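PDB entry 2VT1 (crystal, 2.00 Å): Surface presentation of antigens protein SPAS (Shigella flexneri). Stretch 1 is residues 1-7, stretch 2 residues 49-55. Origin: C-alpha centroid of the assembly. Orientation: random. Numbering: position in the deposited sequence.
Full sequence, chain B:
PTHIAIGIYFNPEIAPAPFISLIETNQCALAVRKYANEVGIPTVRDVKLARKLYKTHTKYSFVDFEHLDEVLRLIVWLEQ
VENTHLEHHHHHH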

# COMPACT_ATOMS: atom_id res chain seq x y z
N PRO B 1 9.91 -9.84 4.04
CA PRO B 1 10.78 -10.62 3.17
C PRO B 1 10.00 -11.49 2.18
O PRO B 1 9.89 -11.13 1.01
CB PRO B 1 11.56 -11.49 4.15
CG PRO B 1 11.73 -10.60 5.34
CD PRO B 1 10.48 -9.73 5.40
N THR B 2 9.46 -12.62 2.63
CA THR B 2 8.73 -13.49 1.72
C THR B 2 7.47 -12.79 1.18
O THR B 2 7.25 -12.78 -0.04
CB THR B 2 8.35 -14.84 2.38
OG1 THR B 2 9.42 -15.28 3.22
CG2 THR B 2 8.08 -15.90 1.30
N HIS B 3 6.64 -12.21 2.05
CA HIS B 3 5.46 -11.49 1.58
C HIS B 3 5.41 -10.09 2.16
O HIS B 3 5.67 -9.89 3.34
CB HIS B 3 4.18 -12.24 1.93
CG HIS B 3 4.10 -13.58 1.28
ND1 HIS B 3 4.25 -14.76 1.98
CD2 HIS B 3 3.91 -13.94 -0.01
CE1 HIS B 3 4.15 -15.78 1.15
NE2 HIS B 3 3.93 -15.31 -0.07
N ILE B 4 5.08 -9.14 1.29
CA ILE B 4 5.04 -7.72 1.63
C ILE B 4 3.70 -7.09 1.18
O ILE B 4 3.18 -7.39 0.10
CB ILE B 4 6.20 -6.94 0.97
CG1 ILE B 4 7.56 -7.41 1.49
CG2 ILE B 4 6.05 -5.45 1.21
CD1 ILE B 4 8.73 -6.99 0.62
N ALA B 5 3.13 -6.23 2.02
CA ALA B 5 1.95 -5.46 1.64
C ALA B 5 2.19 -4.01 2.05
O ALA B 5 2.51 -3.73 3.20
CB ALA B 5 0.72 -6.00 2.34
N ILE B 6 2.08 -3.09 1.09
CA ILE B 6 2.22 -1.66 1.38
C ILE B 6 0.94 -0.97 0.92
O ILE B 6 0.53 -1.04 -0.26
CB ILE B 6 3.46 -1.00 0.67
CG1 ILE B 6 4.71 -1.90 0.71
CG2 ILE B 6 3.73 0.41 1.25
CD1 ILE B 6 5.53 -1.92 2.02
N GLY B 7 0.29 -0.33 1.87
CA GLY B 7 -0.91 0.40 1.61
C GLY B 7 -0.52 1.78 1.13
O GLY B 7 0.42 2.37 1.66
N LEU B 49 9.10 -2.68 -6.39
CA LEU B 49 8.65 -1.51 -5.63
C LEU B 49 8.27 -1.89 -4.20
O LEU B 49 8.61 -1.19 -3.26
CB LEU B 49 7.48 -0.82 -6.32
CG LEU B 49 6.92 0.41 -5.61
CD1 LEU B 49 7.98 1.49 -5.50
CD2 LEU B 49 5.66 0.94 -6.33
N ALA B 50 7.57 -3.01 -4.05
CA ALA B 50 7.21 -3.50 -2.73
C ALA B 50 8.45 -3.62 -1.83
O ALA B 50 8.47 -3.11 -0.71
CB ALA B 50 6.51 -4.83 -2.87
N ARG B 51 9.49 -4.27 -2.34
CA ARG B 51 10.77 -4.43 -1.65
C ARG B 51 11.45 -3.11 -1.29
O ARG B 51 11.93 -2.92 -0.18
CB ARG B 51 11.74 -5.19 -2.54
CG ARG B 51 11.78 -6.71 -2.38
CD ARG B 51 13.13 -7.24 -2.92
NE ARG B 51 13.04 -8.59 -3.49
CZ ARG B 51 12.96 -8.87 -4.80
NH1 ARG B 51 12.89 -10.13 -5.22
NH2 ARG B 51 12.96 -7.88 -5.69
N LYS B 52 11.53 -2.24 -2.28
CA LYS B 52 12.10 -0.92 -2.14
C LYS B 52 11.49 -0.17 -0.97
O LYS B 52 12.20 0.33 -0.09
CB LYS B 52 11.78 -0.16 -3.42
CG LYS B 52 12.81 0.76 -3.95
CD LYS B 52 12.73 0.68 -5.50
CE LYS B 52 13.14 1.97 -6.17
NZ LYS B 52 13.38 1.74 -7.63
N LEU B 53 10.17 -0.08 -0.97
CA LEU B 53 9.46 0.72 0.03
C LEU B 53 9.62 0.08 1.39
O LEU B 53 9.81 0.76 2.39
CB LEU B 53 7.98 0.86 -0.34
CG LEU B 53 7.67 1.57 -1.67
CD1 LEU B 53 6.17 1.53 -1.98
CD2 LEU B 53 8.19 3.01 -1.64
N TYR B 54 9.56 -1.24 1.43
CA TYR B 54 9.75 -1.95 2.68
C TYR B 54 11.14 -1.70 3.27
O TYR B 54 11.29 -1.58 4.50
CB TYR B 54 9.53 -3.45 2.48
CG TYR B 54 9.86 -4.23 3.73
CD1 TYR B 54 10.99 -5.03 3.78
CD2 TYR B 54 9.07 -4.14 4.85
CE1 TYR B 54 11.30 -5.73 4.92
CE2 TYR B 54 9.36 -4.84 5.98
CZ TYR B 54 10.48 -5.63 6.01
OH TYR B 54 10.79 -6.32 7.15
N LYS B 55 12.15 -1.62 2.40
CA LYS B 55 13.54 -1.45 2.84
C LYS B 55 13.89 0.00 3.18
O LYS B 55 14.91 0.25 3.84
CB LYS B 55 14.54 -1.97 1.79
CG LYS B 55 14.50 -3.47 1.48
CD LYS B 55 14.73 -4.35 2.71
CE LYS B 55 16.20 -4.40 3.16
NZ LYS B 55 16.43 -5.14 4.46

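Residues 4-7 begin a strand that continues beyond them, and it lies across a helix that includes residues 49-55. The two axes come within 8.4 Å of each other, and their N-to-C directions differ by 76°, so the strand runs nearly crosswise to the helix. The backbones come nearest at Ile4 and Ala50, whose CA atoms are 6.4 Å apart. No hydrogen bond joins the two stretches. The contact is apolar packing and buries 312 Å², counting both sides.

The strand alternates. Ile4 and Ile6 point their CA-to-CB bonds toward the helix, while Ala5 between them points away and makes no contact. The two isoleucine side chains touch, with Ile4 CG2 3.7 Å from Ile6 CD1, and form one continuous ridge. On the helix, Ala50, Leu53 and Tyr54 receive most of this surface.

Ala50 has a single methyl for a side chain, and its CA-to-CB bond points sideways. Ile4 CG2 packs 4.2 Å from Ala50 CB and 3.9 Å from Ala50 O. The other end of Ile4 reaches across the helix. Ile4 CD1 lies 4.0 Å from Arg51 CA and 4.1 Å from Tyr54 CB, so this methyl sits between one helical turn and the next. Ile4 CG2 also lies 4.2 Å from Tyr54 CB, so both methyls reach it. Arg51 contributes its backbone and the aliphatic base of its side chain; Ile4 CD1 is 4.3 Å from Arg51 CG. The CA-to-CB bond of Arg51 points away from the strand.

Ile6 CD1 rests 4.2 Å from Ala50 O and 4.1 Å from Tyr54 N. These two atoms are already paired by a helical hydrogen bond, Tyr54 N to Ala50 O, of 3.0 Å. The methyl thus covers a backbone site whose polar needs are met within the helix. Ile6 CD1 also lies 4.3 Å from Tyr54 CB. Ile6 CG2 meets Leu53 CD1 at 4.2 Å, and Ile6 CD1 lies 4.4 Å from Leu53 CB.

Beyond Tyr54 CB, the ring extends to the start of the chain. Pro1 CD lies 4.1 Å from Tyr54 CE1 and 3.8 Å from Tyr54 OH. Ile4 CD1 and Pro1 CD both approach the ring obliquely. The Pro1 contact is van der Waals in character and lies at the exposed margin.

Thr2 and His3 do not touch the helix residues. Leu49, Lys52 and Lys55 likewise make no contact with the strand. Ile4 packs on the methyl and carbonyl of Ala50, Ile6 on its carbonyl, with Leu53 and Tyr54 beside them.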